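Local coordinates for protein kinase containing Z-DNA binding domains (PDB 4LB6) that binds left-handed Z-DNA through its winged helix-turn-helix Zalpha domain, the part in this chain, and probably phosphorylates the translation factor eIF2alpha through a separate kinase domain, at residues Ile16-Tyr19 against Leu20-Gly24; Tyr47-Gln50 against Ala51-Gln54. All coordinates share one frame; numbering follows the deposited sequence.

Contact 1. Residues Ile16-Tyr19 against Leu20-Gly24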
ATOM      1  N   ILE A  16       8.932  -2.789 -21.719  1.00 27.13           N
ATOM      2  CA  ILE A  16       8.436  -1.589 -21.067  1.00 25.95           C
ATOM      3  C   ILE A  16       8.075  -0.519 -22.092  1.00 27.03           C
ATOM      4  O   ILE A  16       6.999   0.093 -22.021  1.00 26.88           O
ATOM      5  CB  ILE A  16       9.486  -1.015 -20.101  1.00 24.34           C
ATOM      6  CG1 ILE A  16       9.602  -1.991 -18.911  1.00 23.80           C
ATOM      7  CG2 ILE A  16       9.012   0.398 -19.552  1.00 23.55           C
ATOM      8  CD1 ILE A  16      10.822  -1.753 -17.928  1.00 22.70           C
ATOM      9  N   CYS A  17       8.962  -0.323 -23.061  1.00 27.18           N
ATOM     10  CA  CYS A  17       8.738   0.729 -24.025  1.00 27.93           C
ATOM     11  C   CYS A  17       7.554   0.350 -24.896  1.00 34.39           C
ATOM     12  O   CYS A  17       6.793   1.204 -25.360  1.00 34.16           O
ATOM     13  CB  CYS A  17       9.969   0.937 -24.897  1.00 28.62           C
ATOM     14  SG  CYS A  17      11.280   1.824 -23.968  1.00 36.32           S
ATOM     15  N   ASP A  18       7.408  -0.938 -25.128  1.00 30.91           N
ATOM     16  CA  ASP A  18       6.295  -1.381 -25.970  1.00 33.13           C
ATOM     17  C   ASP A  18       4.952  -1.176 -25.246  1.00 33.05           C
ATOM     18  O   ASP A  18       3.947  -0.815 -25.844  1.00 34.52           O
ATOM     19  CB  ASP A  18       6.503  -2.838 -26.329  1.00 34.71           C
ATOM     20  CG  ASP A  18       5.406  -3.383 -27.207  1.00 42.44           C
ATOM     21  OD1 ASP A  18       5.410  -3.150 -28.432  1.00 39.40           O
ATOM     22  OD2 ASP A  18       4.540  -4.066 -26.633  1.00 42.55           O
ATOM     23  N   TYR A  19       4.954  -1.420 -23.940  1.00 31.46           N
ATOM     24  CA  TYR A  19       3.786  -1.101 -23.127  1.00 31.44           C
ATOM     25  C   TYR A  19       3.395   0.397 -23.233  1.00 31.12           C
ATOM     26  O   TYR A  19       2.208   0.758 -23.495  1.00 32.60           O
ATOM     27  CB  TYR A  19       4.015  -1.542 -21.659  1.00 29.96           C
ATOM     28  CG  TYR A  19       2.778  -1.323 -20.816  1.00 30.50           C
ATOM     29  CD1 TYR A  19       2.503  -0.086 -20.290  1.00 29.78           C
ATOM     30  CD2 TYR A  19       1.856  -2.333 -20.627  1.00 35.93           C
ATOM     31  CE1 TYR A  19       1.348   0.140 -19.577  1.00 31.19           C
ATOM     32  CE2 TYR A  19       0.694  -2.106 -19.864  1.00 34.15           C
ATOM     33  CZ  TYR A  19       0.457  -0.870 -19.383  1.00 32.47           C
ATOM     34  OH  TYR A  19      -0.701  -0.588 -18.647  1.00 37.71           O
ATOM     35  N   LEU A  20       4.388   1.257 -23.047  1.00 30.50           N
ATOM     36  CA  LEU A  20       4.161   2.687 -23.181  1.00 34.09           C
ATOM     37  C   LEU A  20       3.729   3.073 -24.619  1.00 33.16           C
ATOM     38  O   LEU A  20       2.889   3.944 -24.790  1.00 38.02           O
ATOM     39  CB  LEU A  20       5.383   3.472 -22.757  1.00 32.83           C
ATOM     40  CG  LEU A  20       5.747   3.357 -21.254  1.00 28.43           C
ATOM     41  CD1 LEU A  20       7.058   4.053 -20.999  1.00 32.78           C
ATOM     42  CD2 LEU A  20       4.675   3.889 -20.284  1.00 29.05           C
ATOM     43  N   ARG A  21       4.300   2.444 -25.633  1.00 32.35           N
ATOM     44  CA  ARG A  21       3.855   2.736 -27.013  1.00 34.28           C
ATOM     45  C   ARG A  21       2.369   2.486 -27.185  1.00 36.18           C
ATOM     46  O   ARG A  21       1.662   3.287 -27.809  1.00 44.25           O
ATOM     47  CB  ARG A  21       4.621   1.921 -28.058  1.00 35.56           C
ATOM     48  CG  ARG A  21       4.173   2.227 -29.488  1.00 39.11           C
ATOM     49  CD  ARG A  21       4.944   1.341 -30.421  1.00 41.12           C
ATOM     50  NE  ARG A  21       4.658  -0.063 -30.156  1.00 40.49           N
ATOM     51  CZ  ARG A  21       3.582  -0.704 -30.585  1.00 42.81           C
ATOM     52  NH1 ARG A  21       2.665  -0.071 -31.337  1.00 44.69           N
ATOM     53  NH2 ARG A  21       3.420  -1.992 -30.278  1.00 45.95           N
ATOM     54  N   ARG A  22       1.888   1.368 -26.644  1.00 36.56           N
ATOM     55  CA  ARG A  22       0.478   1.000 -26.801  1.00 38.86           C
ATOM     56  C   ARG A  22      -0.450   1.724 -25.838  1.00 43.05           C
ATOM     57  O   ARG A  22      -1.634   1.935 -26.140  1.00 41.03           O
ATOM     58  CB  ARG A  22       0.282  -0.505 -26.615  1.00 40.54           C
ATOM     59  CG  ARG A  22       1.119  -1.370 -27.563  1.00 48.67           C
ATOM     60  CD  ARG A  22       0.814  -2.862 -27.387  1.00 57.46           C
ATOM     61  NE  ARG A  22       0.564  -3.216 -25.984  1.00 65.77           N
ATOM     62  CZ  ARG A  22       1.495  -3.673 -25.145  1.00 67.97           C
ATOM     63  NH1 ARG A  22       2.735  -3.827 -25.567  1.00 70.53           N
ATOM     64  NH2 ARG A  22       1.197  -3.971 -23.885  1.00 65.53           N
ATOM     65  N   HIS A  23       0.052   2.080 -24.660  1.00 40.12           N
ATOM     66  CA  HIS A  23      -0.847   2.618 -23.647  1.00 38.17           C
ATOM     67  C   HIS A  23      -0.730   4.095 -23.373  1.00 38.51           C
ATOM     68  O   HIS A  23      -1.596   4.635 -22.699  1.00 38.89           O
ATOM     69  CB  HIS A  23      -0.678   1.914 -22.314  1.00 43.00           C
ATOM     70  CG  HIS A  23      -1.340   0.587 -22.240  1.00 46.57           C
ATOM     71  ND1 HIS A  23      -0.757  -0.562 -22.715  1.00 46.10           N
ATOM     72  CD2 HIS A  23      -2.523   0.220 -21.699  1.00 53.30           C
ATOM     73  CE1 HIS A  23      -1.558  -1.588 -22.484  1.00 52.46           C
ATOM     74  NE2 HIS A  23      -2.637  -1.139 -21.872  1.00 57.29           N
ATOM     75  N   GLY A  24       0.320   4.741 -23.860  1.00 45.88           N
ATOM     76  CA  GLY A  24       0.613   6.099 -23.456  1.00 46.72           C
ATOM     77  C   GLY A  24       0.917   6.199 -21.961  1.00 46.85           C
ATOM     78  O   GLY A  24       1.388   5.235 -21.331  1.00 40.72           O
TER
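Leu20 lies one helical turn beyond Ile16, and its backbone N donates to Ile16 O at 3.0 Å. Their side chains meet loosely, Ile16 CG2 facing Leu20 CD1 on the buried side of helix 10-23; there Ile16 reaches Leu46 of helix 39-51, while Leu20 touches Leu69 of strand 66-69. Arg21 repeats the backbone step, N to Cys17 O, and turns its side chain to the acidic neighbour: a bend at chi3 (62°) brings NH2 round to Asp18 OD1, 3.0 Å away. This salt bridge is a nearly straight hydrogen bond that lies in the guanidinium plane but comes onto the carboxylate from above its plane. Arg22 folds back as well and completes a salt-bridge network with Asp18, although Asp18 OD2 and Arg22 NH1 are modelled too close to trust. The Arg22 guanidinium stands almost perpendicular to the Tyr19 ring, NH2 lying 3.7 Å from Tyr19 CD2. His23 then lays its imidazole on the tyrosine in an offset stack, centroids 4.0 Å apart and planes only 7° from parallel. Tyr19 O receives His23 N at 2.8 Å and, more weakly, His23 ND1 at 3.3 Å, which, with the stack, may help to fix the rotation of the imidazole. At Gly24 the first helix of the winged helix-turn-helix domain ends with positive phi; the contact stays about 11 Å from the DNA at the nearest atoms. The Arg21 bridge, with a second arginine close by, would favour the ionised form of Asp18, and the weak ND1 bond, if real, would put a proton on that nitrogen.

Contact 2. Residues Tyr47-Gln50 against Ala51-Gln54; sequences YSLQ and ASKQ. With nucleotides of chain B.
Leu49 and Gln54 both carry CG anti to the carbonyl carbon (chi1 -71° in each), which lets the extended Gln54 side chain cross the tip of Leu49, with Gln54 OE1 3.6 Å from Leu49 CD2. Ser52 OG donates to the same Gln54 OE1 at 2.8 Å. It also accepts a longer bond from a water that is itself hydrogen-bonded to Ser48 OG at 2.9 Å, so the two serines are bridged across the helix end.

Backbone bonds close the helix. Ala51 N still reaches Tyr47 O in the regular way, but Ser52 N makes only weak bonds, to Ser48 O and Leu49 O. Lys53 takes positive phi, and the chain wraps back: Gln54 N meets Leu49 O at 2.9 Å, nearly end-on to the carbonyl, while Lys53 N reaches Gln50 O at 3.1 Å from well above the carbonyl plane. Gln50 sends OE1 to Lys57 NZ in strand 55-58.

On the DNA side, Tyr47 has its own CG anti to the carbonyl carbon (chi1 -80°), which sends the ring off the helix. DG5 of chain B places C8 over the centre of one ring face, 3.4 Å above its plane. The hydroxyl gives a short hydrogen bond, Tyr47 OH to DC4 of chain B OP1 at 2.5 Å, and Trp67 meets the ring edge-to-face. A Schellman motif thus ends the helix just beyond a tyrosine that reads Z-DNA by CH-pi contact with a guanine C8, the hallmark of Zalpha recognition helices.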
ATOM      1  N   TYR A  47      13.911   4.525 -14.939  1.00 22.04           N
ATOM      2  CA  TYR A  47      14.870   5.603 -14.591  1.00 22.49           C
ATOM      3  C   TYR A  47      16.064   5.558 -15.533  1.00 27.18           C
ATOM      4  O   TYR A  47      16.537   6.604 -16.031  1.00 29.92           O
ATOM      5  CB  TYR A  47      15.286   5.584 -13.097  1.00 22.45           C
ATOM      6  CG  TYR A  47      14.203   6.247 -12.258  1.00 22.79           C
ATOM      7  CD1 TYR A  47      13.134   5.493 -11.729  1.00 21.32           C
ATOM      8  CD2 TYR A  47      14.162   7.649 -12.128  1.00 26.97           C
ATOM      9  CE1 TYR A  47      12.100   6.120 -11.013  1.00 16.98           C
ATOM     10  CE2 TYR A  47      13.148   8.287 -11.407  1.00 27.69           C
ATOM     11  CZ  TYR A  47      12.098   7.536 -10.873  1.00 19.70           C
ATOM     12  OH  TYR A  47      11.110   8.187 -10.132  1.00 27.25           O
ATOM     13  N   SER A  48      16.554   4.357 -15.812  1.00 23.64           N
ATOM     14  CA  SER A  48      17.617   4.200 -16.839  1.00 27.64           C
ATOM     15  C   SER A  48      17.228   4.680 -18.247  1.00 30.67           C
ATOM     16  O   SER A  48      18.047   5.304 -18.962  1.00 30.41           O
ATOM     17  CB  SER A  48      18.077   2.743 -16.923  1.00 26.54           C
ATOM     18  OG  SER A  48      18.956   2.606 -18.029  1.00 39.27           O
ATOM     19  N   LEU A  49      16.013   4.349 -18.672  1.00 29.02           N
ATOM     20  CA  LEU A  49      15.530   4.823 -19.973  1.00 26.05           C
ATOM     21  C   LEU A  49      15.307   6.333 -19.974  1.00 29.83           C
ATOM     22  O   LEU A  49      15.382   6.975 -21.014  1.00 34.01           O
ATOM     23  CB  LEU A  49      14.221   4.144 -20.350  1.00 25.82           C
ATOM     24  CG  LEU A  49      14.307   2.684 -20.710  1.00 25.74           C
ATOM     25  CD1 LEU A  49      12.970   1.945 -20.536  1.00 24.64           C
ATOM     26  CD2 LEU A  49      14.823   2.605 -22.158  1.00 30.06           C
ATOM     27  N   GLN A  50      14.958   6.890 -18.827  1.00 28.98           N
ATOM     28  CA  GLN A  50      14.790   8.328 -18.747  1.00 32.60           C
ATOM     29  C   GLN A  50      16.175   9.003 -18.949  1.00 36.96           C
ATOM     30  O   GLN A  50      16.324  10.059 -19.632  1.00 42.11           O
ATOM     31  CB  GLN A  50      14.181   8.681 -17.387  1.00 32.56           C
ATOM     32  CG  GLN A  50      14.272  10.154 -17.017  1.00 40.45           C
ATOM     33  CD  GLN A  50      14.084  10.390 -15.520  1.00 44.22           C
ATOM     34  OE1 GLN A  50      13.092  10.981 -15.124  1.00 49.47           O
ATOM     35  NE2 GLN A  50      15.052   9.943 -14.685  1.00 39.36           N
ATOM     36  N   ALA A  51      17.202   8.379 -18.373  1.00 34.94           N
ATOM     37  CA  ALA A  51      18.540   8.964 -18.414  1.00 39.89           C
ATOM     38  C   ALA A  51      18.993   8.926 -19.850  1.00 39.75           C
ATOM     39  O   ALA A  51      19.739   9.798 -20.273  1.00 47.16           O
ATOM     40  CB  ALA A  51      19.513   8.209 -17.513  1.00 42.63           C
ATOM     41  N   SER A  52      18.506   7.949 -20.610  1.00 43.87           N
ATOM     42  CA  SER A  52      18.903   7.787 -22.016  1.00 43.01           C
ATOM     43  C   SER A  52      17.941   8.424 -23.014  1.00 43.31           C
ATOM     44  O   SER A  52      17.992   8.137 -24.217  1.00 44.05           O
ATOM     45  CB  SER A  52      19.188   6.330 -22.358  1.00 43.78           C
ATOM     46  OG  SER A  52      18.002   5.546 -22.332  1.00 47.96           O
ATOM     47  N   LYS A  53      17.108   9.319 -22.502  1.00 43.39           N
ATOM     48  CA  LYS A  53      16.156  10.112 -23.271  1.00 47.92           C
ATOM     49  C   LYS A  53      15.194   9.302 -24.107  1.00 45.65           C
ATOM     50  O   LYS A  53      14.726   9.774 -25.143  1.00 45.39           O
ATOM     51  CB  LYS A  53      16.871  11.137 -24.177  1.00 52.03           C
ATOM     52  CG  LYS A  53      17.632  12.219 -23.442  1.00 57.07           C
ATOM     53  CD  LYS A  53      16.738  13.159 -22.608  1.00 61.34           C
ATOM     54  CE  LYS A  53      17.495  14.439 -22.196  1.00 68.06           C
ATOM     55  NZ  LYS A  53      17.017  15.003 -20.868  1.00 69.31           N
ATOM     56  N   GLN A  54      14.869   8.092 -23.657  1.00 40.13           N
ATOM     57  CA  GLN A  54      13.888   7.267 -24.351  1.00 40.87           C
ATOM     58  C   GLN A  54      12.456   7.367 -23.759  1.00 38.18           C
ATOM     59  O   GLN A  54      11.493   7.172 -24.465  1.00 38.99           O
ATOM     60  CB  GLN A  54      14.365   5.815 -24.388  1.00 40.99           C
ATOM     61  CG  GLN A  54      15.540   5.607 -25.327  1.00 55.80           C
ATOM     62  CD  GLN A  54      16.150   4.222 -25.202  1.00 62.80           C
ATOM     63  OE1 GLN A  54      17.156   4.041 -24.503  1.00 68.05           O
ATOM     64  NE2 GLN A  54      15.552   3.230 -25.882  1.00 60.87           N
TER
ATOM     65  P    DG B   5      11.223   0.876  -6.366  1.00 20.94           P
ATOM     66  OP1  DG B   5       9.876   0.909  -6.961  1.00 19.53           O
ATOM     67  OP2  DG B   5      11.759  -0.306  -5.602  1.00 24.43           O
ATOM     68  O5'  DG B   5      12.250   1.261  -7.505  1.00 19.27           O
ATOM     69  C5'  DG B   5      13.736   1.243  -7.265  1.00 18.86           C
ATOM     70  C4'  DG B   5      14.458   1.882  -8.428  1.00 15.97           C
ATOM     71  O4'  DG B   5      14.052   3.241  -8.625  1.00 20.37           O
ATOM     72  C3'  DG B   5      15.985   2.000  -8.127  1.00 21.51           C
ATOM     73  O3'  DG B   5      16.528   0.816  -8.728  1.00 24.59           O
ATOM     74  C2'  DG B   5      16.384   3.213  -8.923  1.00 20.17           C
ATOM     75  C1'  DG B   5      15.139   4.086  -9.043  1.00 21.22           C
ATOM     76  N9   DG B   5      15.036   5.274  -8.185  1.00 20.81           N
ATOM     77  C8   DG B   5      14.784   6.533  -8.648  1.00 19.57           C
ATOM     78  N7   DG B   5      14.627   7.441  -7.699  1.00 19.39           N
ATOM     79  C5   DG B   5      14.855   6.743  -6.516  1.00 17.02           C
ATOM     80  C6   DG B   5      14.775   7.211  -5.172  1.00 18.09           C
ATOM     81  O6   DG B   5      14.532   8.353  -4.789  1.00 21.67           O
ATOM     82  N1   DG B   5      14.978   6.202  -4.227  1.00 17.84           N
ATOM     83  C2   DG B   5      15.168   4.877  -4.579  1.00 17.21           C
ATOM     84  N2   DG B   5      15.307   3.994  -3.552  1.00 17.99           N
ATOM     85  N3   DG B   5      15.216   4.457  -5.877  1.00 14.95           N
ATOM     86  C4   DG B   5      15.036   5.420  -6.786  1.00 18.23           C
ATOM     87  P    DC B   4       8.850   6.323  -7.628  1.00 29.02           P
ATOM     88  OP1  DC B   4       9.361   6.709  -9.011  1.00 27.48           O
ATOM     89  OP2  DC B   4       7.992   5.053  -7.508  1.00 25.05           O
ATOM     90  O5'  DC B   4      10.130   6.156  -6.777  1.00 20.00           O
ATOM     91  C5'  DC B   4      11.297   5.322  -7.230  1.00 15.50           C
ATOM     92  C4'  DC B   4      11.825   4.373  -6.183  1.00 15.11           C
ATOM     93  O4'  DC B   4      12.278   5.204  -5.043  1.00 17.54           O
ATOM     94  C3'  DC B   4      10.754   3.405  -5.607  1.00 14.84           C
ATOM     95  O3'  DC B   4      11.310   2.095  -5.333  1.00 19.67           O
ATOM     96  C2'  DC B   4      10.368   4.116  -4.255  1.00 13.89           C
ATOM     97  C1'  DC B   4      11.757   4.627  -3.879  1.00 17.07           C
ATOM     98  N1   DC B   4      11.613   5.714  -2.893  1.00 13.21           N
ATOM     99  C2   DC B   4      11.670   5.407  -1.547  1.00 15.23           C
ATOM    100  O2   DC B   4      11.872   4.260  -1.201  1.00 18.17           O
ATOM    101  N3   DC B   4      11.467   6.396  -0.633  1.00 17.00           N
ATOM    102  C4   DC B   4      11.198   7.649  -1.060  1.00 17.18           C
ATOM    103  N4   DC B   4      11.030   8.568  -0.040  1.00 18.52           N
ATOM    104  C5   DC B   4      11.078   7.982  -2.440  1.00 19.55           C
ATOM    105  C6   DC B   4      11.282   6.975  -3.304  1.00 14.41           C
TER
HETATM  106  O   HOH W   1      18.477   2.621 -20.907  1.00 49.04           O

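Overall arrangement
From the N terminus, helix 10-23 comes first, and contact 1 makes up its final turns, ending at Gly24 where the chain turns toward helix 28-35. Contact 2 follows in series, neither nested in contact 1 nor crossing it: it finishes helix 39-51 and turns the chain into strand 55-58. Both are local helix endings, so neither closes a long loop. Their centres lie 14 Å apart, yet they touch where Cys17 SG packs 3.8 Å from Leu49 CD1, joining the first helix to the DNA-binding one. Strand 66-69 adjoins both contacts, and just past it Val70 is tied to Gln54 by backbone hydrogen bonds.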